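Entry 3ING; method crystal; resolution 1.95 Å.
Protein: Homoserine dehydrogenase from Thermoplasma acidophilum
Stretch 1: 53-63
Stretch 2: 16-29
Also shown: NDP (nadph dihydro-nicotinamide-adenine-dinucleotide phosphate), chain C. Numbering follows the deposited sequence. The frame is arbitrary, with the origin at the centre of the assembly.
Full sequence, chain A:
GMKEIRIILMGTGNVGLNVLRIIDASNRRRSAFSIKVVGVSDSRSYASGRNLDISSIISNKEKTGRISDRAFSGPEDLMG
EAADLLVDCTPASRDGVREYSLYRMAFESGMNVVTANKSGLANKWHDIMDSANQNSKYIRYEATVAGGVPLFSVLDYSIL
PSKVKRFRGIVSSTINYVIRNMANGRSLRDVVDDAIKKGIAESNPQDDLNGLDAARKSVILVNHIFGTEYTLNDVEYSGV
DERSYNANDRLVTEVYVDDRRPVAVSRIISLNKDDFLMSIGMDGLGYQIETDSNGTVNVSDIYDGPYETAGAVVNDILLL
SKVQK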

# COMPACT_ATOMS: atom_id res chain seq x y z
N ASP A 53 -26.46 3.48 19.70
CA ASP A 53 -26.88 4.20 18.50
C ASP A 53 -25.84 5.25 18.14
O ASP A 53 -25.82 6.36 18.68
CB ASP A 53 -28.25 4.78 18.75
CG ASP A 53 -28.80 5.53 17.56
OD1 ASP A 53 -28.05 5.93 16.66
OD2 ASP A 53 -30.01 5.76 17.55
N ILE A 54 -24.98 4.90 17.17
CA ILE A 54 -23.81 5.71 16.84
C ILE A 54 -24.16 7.08 16.34
O ILE A 54 -23.56 8.06 16.76
CB ILE A 54 -22.90 4.98 15.77
CG1 ILE A 54 -22.33 3.68 16.33
CG2 ILE A 54 -21.79 5.88 15.33
CD1 ILE A 54 -21.73 2.73 15.22
N SER A 55 -25.12 7.19 15.43
CA SER A 55 -25.47 8.52 14.90
C SER A 55 -26.03 9.37 16.02
O SER A 55 -25.81 10.57 16.04
CB SER A 55 -26.43 8.43 13.72
OG SER A 55 -27.60 7.82 14.12
N SER A 56 -26.73 8.76 16.96
CA SER A 56 -27.23 9.51 18.08
C SER A 56 -26.09 9.99 18.97
O SER A 56 -26.11 11.11 19.48
CB SER A 56 -28.20 8.68 18.89
OG SER A 56 -28.95 9.55 19.66
N ILE A 57 -25.07 9.16 19.16
CA ILE A 57 -23.91 9.56 19.94
C ILE A 57 -23.14 10.67 19.23
O ILE A 57 -22.68 11.61 19.87
CB ILE A 57 -22.99 8.35 20.23
CG1 ILE A 57 -23.70 7.41 21.23
CG2 ILE A 57 -21.64 8.83 20.74
CD1 ILE A 57 -23.07 6.04 21.37
N ILE A 58 -22.99 10.55 17.92
CA ILE A 58 -22.32 11.60 17.15
C ILE A 58 -23.06 12.95 17.33
O ILE A 58 -22.46 14.00 17.62
CB ILE A 58 -22.24 11.25 15.67
CG1 ILE A 58 -21.27 10.08 15.44
CG2 ILE A 58 -21.79 12.47 14.86
CD1 ILE A 58 -21.46 9.43 14.06
N SER A 59 -24.38 12.90 17.18
CA SER A 59 -25.19 14.09 17.29
C SER A 59 -25.07 14.73 18.68
O SER A 59 -24.95 15.96 18.79
CB SER A 59 -26.64 13.77 16.93
OG SER A 59 -27.49 14.84 17.24
N ASN A 60 -25.12 13.91 19.73
CA ASN A 60 -25.02 14.39 21.10
C ASN A 60 -23.64 15.00 21.40
O ASN A 60 -23.54 16.02 22.08
CB ASN A 60 -25.29 13.28 22.11
CG ASN A 60 -25.49 13.82 23.51
OD1 ASN A 60 -24.69 13.57 24.42
ND2 ASN A 60 -26.53 14.61 23.69
N LYS A 61 -22.58 14.38 20.92
CA LYS A 61 -21.24 14.93 21.08
C LYS A 61 -21.06 16.26 20.33
O LYS A 61 -20.53 17.22 20.88
CB LYS A 61 -20.23 13.91 20.56
CG LYS A 61 -18.74 14.25 20.75
CD LYS A 61 -18.38 14.57 22.22
CE LYS A 61 -16.90 14.75 22.37
NZ LYS A 61 -16.49 15.09 23.79
N GLU A 62 -21.47 16.30 19.07
CA GLU A 62 -21.44 17.54 18.28
C GLU A 62 -22.20 18.69 18.92
O GLU A 62 -21.72 19.84 18.94
CB GLU A 62 -22.05 17.32 16.90
CG GLU A 62 -21.16 16.56 15.92
CD GLU A 62 -21.86 16.18 14.61
OE1 GLU A 62 -23.11 16.36 14.52
OE2 GLU A 62 -21.18 15.68 13.66
N LYS A 63 -23.40 18.40 19.39
CA LYS A 63 -24.24 19.46 19.91
C LYS A 63 -23.90 19.93 21.30
O LYS A 63 -24.10 21.12 21.62
CB LYS A 63 -25.72 19.02 19.88
CG LYS A 63 -26.29 18.90 18.46
CD LYS A 63 -27.73 18.50 18.43
CE LYS A 63 -28.26 18.41 17.02
NZ LYS A 63 -27.41 17.50 16.22
PA NDP C . -8.51 15.37 20.58
O1A NDP C . -9.30 16.11 19.58
O2A NDP C . -7.92 16.16 21.68
O5B NDP C . -9.41 14.22 21.26
C5B NDP C . -9.01 13.40 22.33
C4B NDP C . -10.20 12.61 22.87
O4B NDP C . -9.85 11.86 24.00
C3B NDP C . -11.32 13.53 23.36
O3B NDP C . -12.58 12.88 23.30
C2B NDP C . -10.95 13.77 24.79
O2B NDP C . -12.01 14.15 25.61
C1B NDP C . -10.50 12.38 25.16
N9A NDP C . -9.58 12.30 26.29
C8A NDP C . -8.63 13.18 26.73
N7A NDP C . -8.00 12.59 27.79
C5A NDP C . -8.54 11.38 28.00
C6A NDP C . -8.26 10.43 28.96
N6A NDP C . -7.13 10.49 29.66
N1A NDP C . -8.99 9.30 28.88
C2A NDP C . -10.00 9.09 27.97
N3A NDP C . -10.29 10.04 27.00
C4A NDP C . -9.53 11.17 27.06
O3 NDP C . -7.35 14.54 19.84
PN NDP C . -7.34 14.05 18.31
O1N NDP C . -6.94 15.20 17.44
O2N NDP C . -8.64 13.35 18.07
O5D NDP C . -6.12 12.99 18.27
C5D NDP C . -6.36 11.76 18.97
C4D NDP C . -5.13 10.88 18.87
O4D NDP C . -4.89 10.63 17.50
C3D NDP C . -3.87 11.52 19.39
O3D NDP C . -3.08 10.64 20.20
C2D NDP C . -3.13 11.97 18.14
O2D NDP C . -1.74 12.04 18.32
C1D NDP C . -3.54 10.90 17.16
N1N NDP C . -3.40 11.29 15.77
C2N NDP C . -4.06 12.40 15.31
C3N NDP C . -3.83 12.94 14.05
C7N NDP C . -4.68 14.05 13.58
O7N NDP C . -4.98 14.05 12.24
N7N NDP C . -5.24 14.92 14.41
C4N NDP C . -3.11 12.12 12.99
C5N NDP C . -2.46 10.90 13.58
C6N NDP C . -2.64 10.53 14.91
P2B NDP C . -12.98 15.39 25.30
O1X NDP C . -13.74 15.45 26.59
O2X NDP C . -13.78 15.20 23.98
O3X NDP C . -12.04 16.54 25.14
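Stretch 2 (16-29) GLNVLRIIDASNRR

How does stretch 2 lie on stretch 1? Gly16 to Asn27 are helical, continuing a helix that begins earlier in the chain, with phi between -59° and -68° and psi between -29° and -48°, and backbone bonds such as Asp24 N to Leu20 O at 2.8 Å. This helix packs against helix 54-63 running roughly the opposite way: the N-to-C directions differ by 149°, the signed crossing angle is -149°, and the axes approach to 9.7 Å. The register follows from that direction. The CA of Ile54 lies 6.5 Å from the CA of Asp24, and one turn further along stretch 1 the CA of Ile58 lies 6.7 Å from the CA of Leu17, earlier in stretch 2.

What does Ile54, the residue with the most covered surface, rest against? Its CB points toward stretch 2, and the side chain, m at chi1 and t at chi2, enters as a knob among Leu20, Ile23, Asp24 and Asn27. Ile54 CG2 is 3.9 Å from Leu20 CB and 4.0 Å from Asp24 CB, while Ile54 CD1 reaches Ile23 CG2 at 3.7 Å. The hole is part aliphatic and part polar: Ile54 CD1 is also 4.1 Å from Asn27 ND2, and at Asp24 the nearest atom to the knob is the CB methylene.

Where do Ile58 and Leu17 continue the packing? Leu17, with chi1 t and chi2 p, points toward stretch 1 and brings its CD1 to 3.9 Å from Ile58 CA, close against the backbone of the facing helix. Ile58 leaves its CA sideways, but its end comes nearer: its CG1 is 3.9 Å from Leu20 CB, and its CD1 is 3.8 Å from Arg21 N. Leu20 thus touches all three isoleucines of stretch 1, with its CD1 4.0 Å from Ile57 CG2. Leu17 CD1 also lies 4.0 Å from Lys61 CG; the end of that lysine leads away, and Lys61 NZ donates to NDP O2X at 2.7 Å.

How do polar groups finish the contact? Next to the Ile58 packing, Arg21 and Glu62 form a salt bridge, with Arg21 NH2 donating to Glu62 OE2 at 2.7 Å and an almost straight 174°. The carboxylate lies at the guanidinium edge, near its plane, and water 1 links the same pair, accepting from Arg21 NE and donating to Glu62 OE2. Arg21 NH1 is held within its own helix by Asn18 OD1 at 3.0 Å. Near the start of stretch 1, water 2 accepts from Ser55 N and donates to Asp24 OD1, so the aspartate is tied through solvent to the first turn of the facing helix.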

# COMPACT_ATOMS: atom_id res chain seq x y z
N GLY A 16 -11.43 10.42 16.78
CA GLY A 16 -12.44 9.49 17.26
C GLY A 16 -13.87 9.76 16.82
O GLY A 16 -14.60 8.82 16.48
N LEU A 17 -14.30 11.02 16.75
CA LEU A 17 -15.67 11.26 16.25
C LEU A 17 -15.76 10.87 14.77
O LEU A 17 -16.76 10.32 14.34
CB LEU A 17 -16.11 12.69 16.49
CG LEU A 17 -17.60 13.00 16.44
CD1 LEU A 17 -18.42 12.08 17.38
CD2 LEU A 17 -17.85 14.48 16.78
N ASN A 18 -14.70 11.11 14.00
CA ASN A 18 -14.66 10.69 12.59
C ASN A 18 -14.61 9.17 12.45
O ASN A 18 -15.05 8.61 11.45
CB ASN A 18 -13.47 11.34 11.85
CG ASN A 18 -13.78 12.75 11.39
OD1 ASN A 18 -14.85 12.99 10.87
ND2 ASN A 18 -12.84 13.68 11.60
N VAL A 19 -14.03 8.51 13.44
CA VAL A 19 -14.04 7.05 13.43
C VAL A 19 -15.49 6.54 13.51
O VAL A 19 -15.92 5.67 12.73
CB VAL A 19 -13.14 6.45 14.55
CG1 VAL A 19 -13.49 5.00 14.77
CG2 VAL A 19 -11.60 6.60 14.20
N LEU A 20 -16.28 7.15 14.39
CA LEU A 20 -17.69 6.82 14.49
C LEU A 20 -18.42 7.16 13.19
O LEU A 20 -19.24 6.39 12.72
CB LEU A 20 -18.33 7.59 15.66
CG LEU A 20 -17.95 7.19 17.09
CD1 LEU A 20 -18.76 7.97 18.12
CD2 LEU A 20 -18.14 5.69 17.29
N ARG A 21 -18.12 8.30 12.60
CA ARG A 21 -18.79 8.68 11.35
C ARG A 21 -18.53 7.66 10.27
O ARG A 21 -19.48 7.22 9.58
CB ARG A 21 -18.33 10.06 10.87
CG ARG A 21 -18.84 11.25 11.70
CD ARG A 21 -18.42 12.62 11.14
NE ARG A 21 -18.83 13.69 12.04
CZ ARG A 21 -18.02 14.44 12.79
NH1 ARG A 21 -16.71 14.29 12.76
NH2 ARG A 21 -18.54 15.39 13.54
N ILE A 22 -17.27 7.24 10.12
CA ILE A 22 -16.90 6.26 9.10
C ILE A 22 -17.55 4.92 9.36
O ILE A 22 -18.09 4.31 8.44
CB ILE A 22 -15.35 6.15 8.95
CG1 ILE A 22 -14.83 7.46 8.36
CG2 ILE A 22 -14.94 4.96 8.04
CD1 ILE A 22 -13.32 7.62 8.29
N ILE A 23 -17.56 4.48 10.61
CA ILE A 23 -18.21 3.23 10.97
C ILE A 23 -19.70 3.29 10.66
O ILE A 23 -20.28 2.36 10.10
CB ILE A 23 -17.99 2.86 12.48
CG1 ILE A 23 -16.52 2.52 12.71
CG2 ILE A 23 -19.00 1.71 12.91
CD1 ILE A 23 -16.09 2.32 14.18
N ASP A 24 -20.32 4.41 10.98
CA ASP A 24 -21.74 4.55 10.76
C ASP A 24 -22.08 4.51 9.25
O ASP A 24 -23.03 3.84 8.81
CB ASP A 24 -22.25 5.83 11.39
CG ASP A 24 -23.76 5.84 11.49
OD1 ASP A 24 -24.34 4.79 11.82
OD2 ASP A 24 -24.34 6.91 11.24
N ALA A 25 -21.26 5.18 8.45
CA ALA A 25 -21.47 5.22 7.00
C ALA A 25 -21.24 3.83 6.45
O ALA A 25 -21.97 3.37 5.60
CB ALA A 25 -20.53 6.24 6.35
N SER A 26 -20.25 3.16 7.00
CA SER A 26 -19.90 1.81 6.56
C SER A 26 -20.99 0.82 6.82
O SER A 26 -21.33 0.01 5.96
CB SER A 26 -18.65 1.34 7.27
OG SER A 26 -18.45 -0.04 7.00
N ASN A 27 -21.51 0.85 8.04
CA ASN A 27 -22.59 -0.03 8.42
C ASN A 27 -23.80 0.18 7.51
O ASN A 27 -24.51 -0.76 7.22
CB ASN A 27 -22.98 0.18 9.90
CG ASN A 27 -21.92 -0.35 10.88
OD1 ASN A 27 -21.01 -1.11 10.50
ND2 ASN A 27 -22.04 0.05 12.14
N ARG A 28 -24.03 1.42 7.08
CA ARG A 28 -25.20 1.73 6.24
C ARG A 28 -25.10 1.20 4.80
O ARG A 28 -26.11 1.05 4.14
CB ARG A 28 -25.46 3.23 6.25
CG ARG A 28 -25.96 3.72 7.57
CD ARG A 28 -26.04 5.24 7.62
NE ARG A 28 -26.21 5.70 9.00
CZ ARG A 28 -27.37 5.74 9.65
NH1 ARG A 28 -28.49 5.36 9.06
NH2 ARG A 28 -27.40 6.16 10.91
N ARG A 29 -23.90 0.90 4.33
CA ARG A 29 -23.70 0.30 3.02
C ARG A 29 -23.98 -1.18 3.10
O ARG A 29 -24.60 -1.74 2.20
CB ARG A 29 -22.26 0.45 2.56
CG ARG A 29 -21.87 1.85 2.20
CD ARG A 29 -20.36 1.98 2.24
NE ARG A 29 -19.68 0.94 1.45
CZ ARG A 29 -18.36 0.74 1.45
NH1 ARG A 29 -17.55 1.49 2.19
NH2 ARG A 29 -17.84 -0.22 0.69
O HOH W 1 -21.61 14.14 11.51
O HOH W 2 -26.40 4.94 13.88